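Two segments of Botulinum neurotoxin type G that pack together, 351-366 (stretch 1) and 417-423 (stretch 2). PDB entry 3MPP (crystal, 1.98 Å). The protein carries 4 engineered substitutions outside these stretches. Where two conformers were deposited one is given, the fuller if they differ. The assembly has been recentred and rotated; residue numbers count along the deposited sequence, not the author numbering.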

# COMPACT_ATOMS: atom_id res chain seq x y z
N GLN A 351 -11.06 0.03 19.70
CA GLN A 351 -11.75 0.13 18.43
C GLN A 351 -10.82 0.76 17.40
O GLN A 351 -10.22 1.81 17.65
CB GLN A 351 -13.02 0.98 18.56
CG GLN A 351 -14.00 0.47 19.60
CD GLN A 351 -15.05 1.51 19.95
OE1 GLN A 351 -15.70 2.07 19.08
NE2 GLN A 351 -15.21 1.78 21.25
N ILE A 352 -10.69 0.10 16.25
CA ILE A 352 -9.87 0.62 15.16
C ILE A 352 -10.76 1.45 14.24
O ILE A 352 -11.86 1.03 13.87
CB ILE A 352 -9.14 -0.49 14.38
CG1 ILE A 352 -8.32 -1.36 15.32
CG2 ILE A 352 -8.19 0.11 13.36
CD1 ILE A 352 -7.29 -2.21 14.59
N LYS A 353 -10.28 2.63 13.87
CA LYS A 353 -11.11 3.58 13.17
C LYS A 353 -10.35 4.17 11.97
O LYS A 353 -9.13 4.03 11.86
CB LYS A 353 -11.51 4.72 14.11
CG LYS A 353 -12.12 4.30 15.43
CD LYS A 353 -13.57 3.85 15.29
CE LYS A 353 -14.48 5.00 14.95
NZ LYS A 353 -15.88 4.67 15.36
N LYS A 354 -11.08 4.83 11.09
CA LYS A 354 -10.47 5.63 10.03
C LYS A 354 -11.25 6.93 9.91
O LYS A 354 -12.16 7.05 9.08
CB LYS A 354 -10.47 4.88 8.70
CG LYS A 354 -9.31 5.25 7.83
CD LYS A 354 -9.56 4.90 6.37
CE LYS A 354 -9.67 3.41 6.15
NZ LYS A 354 -9.62 3.11 4.69
N TYR A 355 -10.90 7.91 10.74
CA TYR A 355 -11.66 9.15 10.82
C TYR A 355 -11.44 10.13 9.66
O TYR A 355 -12.26 11.03 9.44
CB TYR A 355 -11.32 9.89 12.13
CG TYR A 355 -11.85 9.23 13.37
CD1 TYR A 355 -13.22 9.11 13.60
CD2 TYR A 355 -10.98 8.74 14.33
CE1 TYR A 355 -13.69 8.52 14.75
CE2 TYR A 355 -11.44 8.16 15.48
CZ TYR A 355 -12.79 8.05 15.68
OH TYR A 355 -13.22 7.47 16.83
N TYR A 356 -10.34 9.98 8.94
CA TYR A 356 -9.99 10.94 7.90
C TYR A 356 -8.84 10.36 7.08
O TYR A 356 -8.38 9.26 7.36
CB TYR A 356 -9.57 12.27 8.53
CG TYR A 356 -8.69 12.04 9.74
CD1 TYR A 356 -7.37 11.64 9.58
CD2 TYR A 356 -9.18 12.19 11.04
CE1 TYR A 356 -6.55 11.40 10.68
CE2 TYR A 356 -8.36 11.94 12.15
CZ TYR A 356 -7.05 11.55 11.95
OH TYR A 356 -6.21 11.31 13.02
N GLU A 357 -8.36 11.13 6.10
CA GLU A 357 -7.40 10.64 5.10
C GLU A 357 -7.74 9.21 4.65
O GLU A 357 -6.89 8.32 4.66
CB GLU A 357 -5.94 10.78 5.57
CG GLU A 357 -5.54 10.00 6.83
CD GLU A 357 -4.06 10.16 7.18
OE1 GLU A 357 -3.28 10.67 6.34
OE2 GLU A 357 -3.67 9.77 8.30
N LYS A 358 -8.98 9.01 4.23
CA LYS A 358 -9.55 7.68 4.04
C LYS A 358 -9.00 6.89 2.84
O LYS A 358 -9.27 5.70 2.71
CB LYS A 358 -11.08 7.76 3.99
CG LYS A 358 -11.68 8.12 5.34
CD LYS A 358 -13.18 8.44 5.22
CE LYS A 358 -13.74 8.88 6.57
NZ LYS A 358 -15.23 8.78 6.62
N THR A 359 -8.22 7.54 1.98
CA THR A 359 -7.58 6.85 0.87
C THR A 359 -6.20 6.33 1.26
O THR A 359 -5.56 5.61 0.50
CB THR A 359 -7.42 7.76 -0.34
OG1 THR A 359 -6.47 8.79 -0.06
CG2 THR A 359 -8.77 8.39 -0.69
N THR A 360 -5.73 6.70 2.45
CA THR A 360 -4.42 6.26 2.91
C THR A 360 -4.52 4.94 3.67
O THR A 360 -5.62 4.42 3.89
CB THR A 360 -3.73 7.32 3.81
OG1 THR A 360 -4.36 7.36 5.10
CG2 THR A 360 -3.82 8.70 3.16
N TYR A 361 -3.39 4.40 4.08
CA TYR A 361 -3.39 3.14 4.81
C TYR A 361 -3.29 3.35 6.33
O TYR A 361 -3.06 2.41 7.07
CB TYR A 361 -2.25 2.25 4.31
CG TYR A 361 -2.30 2.02 2.81
CD1 TYR A 361 -3.51 2.03 2.11
CD2 TYR A 361 -1.14 1.76 2.10
CE1 TYR A 361 -3.56 1.81 0.72
CE2 TYR A 361 -1.17 1.53 0.72
CZ TYR A 361 -2.38 1.56 0.03
OH TYR A 361 -2.39 1.33 -1.33
N ASN A 362 -3.47 4.59 6.78
CA ASN A 362 -3.45 4.90 8.21
C ASN A 362 -4.76 4.58 8.92
O ASN A 362 -5.82 4.55 8.31
CB ASN A 362 -3.13 6.38 8.40
CG ASN A 362 -1.77 6.74 7.86
OD1 ASN A 362 -0.73 6.32 8.39
ND2 ASN A 362 -1.76 7.51 6.77
N CYS A 363 -4.69 4.39 10.22
CA CYS A 363 -5.88 4.17 11.03
C CYS A 363 -5.60 4.72 12.42
O CYS A 363 -4.46 5.04 12.75
CB CYS A 363 -6.24 2.68 11.09
SG CYS A 363 -4.99 1.69 11.94
N GLN A 364 -6.66 4.87 13.21
CA GLN A 364 -6.54 5.39 14.58
C GLN A 364 -7.05 4.32 15.54
O GLN A 364 -7.84 3.47 15.15
CB GLN A 364 -7.39 6.66 14.75
CG GLN A 364 -6.99 7.83 13.84
CD GLN A 364 -7.48 7.69 12.40
OE1 GLN A 364 -8.62 7.27 12.15
NE2 GLN A 364 -6.63 8.05 11.45
N ILE A 365 -6.60 4.37 16.79
CA ILE A 365 -7.05 3.39 17.78
C ILE A 365 -7.69 4.12 18.95
O ILE A 365 -7.03 4.92 19.61
CB ILE A 365 -5.89 2.50 18.27
CG1 ILE A 365 -5.17 1.87 17.08
CG2 ILE A 365 -6.41 1.42 19.25
CD1 ILE A 365 -3.70 1.58 17.30
N LEU A 366 -8.97 3.84 19.17
CA LEU A 366 -9.79 4.51 20.16
C LEU A 366 -10.07 3.57 21.34
O LEU A 366 -10.14 2.36 21.17
CB LEU A 366 -11.12 4.92 19.51
CG LEU A 366 -12.31 5.35 20.38
CD1 LEU A 366 -12.03 6.66 21.09
CD2 LEU A 366 -13.60 5.46 19.56
N GLY A 417 0.44 12.19 14.99
CA GLY A 417 0.90 11.20 15.97
C GLY A 417 -0.08 10.09 16.38
O GLY A 417 0.30 9.11 17.01
N CYS A 418 -1.36 10.26 16.06
CA CYS A 418 -2.35 9.24 16.37
C CYS A 418 -2.68 8.41 15.14
O CYS A 418 -3.66 7.67 15.14
CB CYS A 418 -3.66 9.86 16.90
SG CYS A 418 -4.30 11.22 15.88
N ASN A 419 -1.86 8.51 14.11
CA ASN A 419 -2.13 7.72 12.90
C ASN A 419 -1.12 6.60 12.79
O ASN A 419 0.08 6.86 12.79
CB ASN A 419 -2.08 8.60 11.65
CG ASN A 419 -3.10 9.71 11.69
OD1 ASN A 419 -4.20 9.52 12.20
ND2 ASN A 419 -2.74 10.88 11.16
N TRP A 420 -1.62 5.38 12.67
CA TRP A 420 -0.79 4.19 12.69
C TRP A 420 -0.96 3.34 11.45
O TRP A 420 -2.02 3.39 10.80
CB TRP A 420 -1.17 3.33 13.91
CG TRP A 420 -1.05 4.04 15.25
CD1 TRP A 420 -2.04 4.71 15.93
CD2 TRP A 420 0.13 4.13 16.08
NE1 TRP A 420 -1.54 5.22 17.12
CE2 TRP A 420 -0.23 4.87 17.24
CE3 TRP A 420 1.44 3.67 15.96
CZ2 TRP A 420 0.69 5.15 18.27
CZ3 TRP A 420 2.35 3.95 16.98
CH2 TRP A 420 1.97 4.69 18.12
N GLN A 421 0.07 2.57 11.13
CA GLN A 421 -0.07 1.49 10.15
C GLN A 421 0.51 0.21 10.70
O GLN A 421 1.46 0.22 11.50
CB GLN A 421 0.63 1.87 8.83
CG GLN A 421 0.04 3.13 8.17
CD GLN A 421 0.71 3.46 6.86
OE1 GLN A 421 1.07 2.56 6.09
NE2 GLN A 421 0.87 4.75 6.58
N PHE A 422 -0.08 -0.90 10.29
CA PHE A 422 0.36 -2.22 10.73
C PHE A 422 1.19 -2.89 9.62
O PHE A 422 0.76 -2.97 8.47
CB PHE A 422 -0.85 -3.07 11.08
CG PHE A 422 -1.59 -2.61 12.35
CD1 PHE A 422 -1.22 -3.09 13.60
CD2 PHE A 422 -2.63 -1.70 12.27
CE1 PHE A 422 -1.88 -2.68 14.76
CE2 PHE A 422 -3.31 -1.28 13.43
CZ PHE A 422 -2.93 -1.77 14.68
N ILE A 423 2.37 -3.38 9.99
CA ILE A 423 3.32 -3.94 9.01
C ILE A 423 3.52 -5.45 9.21
O ILE A 423 4.18 -5.86 10.16
CB ILE A 423 4.71 -3.25 9.11
CG1 ILE A 423 4.58 -1.73 9.20
CG2 ILE A 423 5.58 -3.64 7.92
CD1 ILE A 423 5.96 -1.01 9.20
O HOH W 1 -2.20 -0.02 8.47
O HOH W 2 -4.81 6.43 17.31

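The two stretches meet through a single antiparallel bridge between Cys363 and Trp420. Two backbone hydrogen bonds close it: Cys363 N donates to Trp420 O at 2.9 Å, and Trp420 N donates to Cys363 O at 2.9 Å. Beyond this pair, water takes over. Water 1 donates to Tyr361 O and accepts from Phe422 N, each at 2.9 Å. Water 2 accepts from Ile365 N and donates to Cys418 O, each at 2.8 Å. The two waters thus link backbone groups that do not bond directly. The CA of Asn362 adds a CA-H...O contact to Trp420 O at 3.3 Å.

Polar side chains supply the next set of bonds. Asn419 OD1 accepts twice, from Tyr356 OH at 2.8 Å and from Gln364 NE2 at 2.9 Å. A carboxamide oxygen suits this place because it can take two donors at once. The tyrosine reaches it from a distance, its long side chain bringing the hydroxyl in. Gln364 is used at both ends of its amide, since its OE1 accepts from Tyr355 N at 2.8 Å within stretch 1. Gln421 NE2 donates to Asn362 OD1 at 2.9 Å. The other end of that asparagine amide, ND2, donates to Thr360 OG1 at 3.1 Å, which ties the contact to the turn from Glu357 to Thr360. These amides are buried, and the bonds offset the cost of burying them.

Apolar packing involves Ile352, Cys363 and Ile365 against two aromatic rings. Ile365 CD1 lies over one face of the Trp420 ring, 3.8 Å from Trp420 CD1, in a CH-pi contact. Cys363 SG sits at the edge of the Phe422 ring, 3.7 Å from Phe422 CE2. Ile352 CD1 approaches the same Phe422 CE2 at 4.2 Å. Together the stretches bury 575 Å².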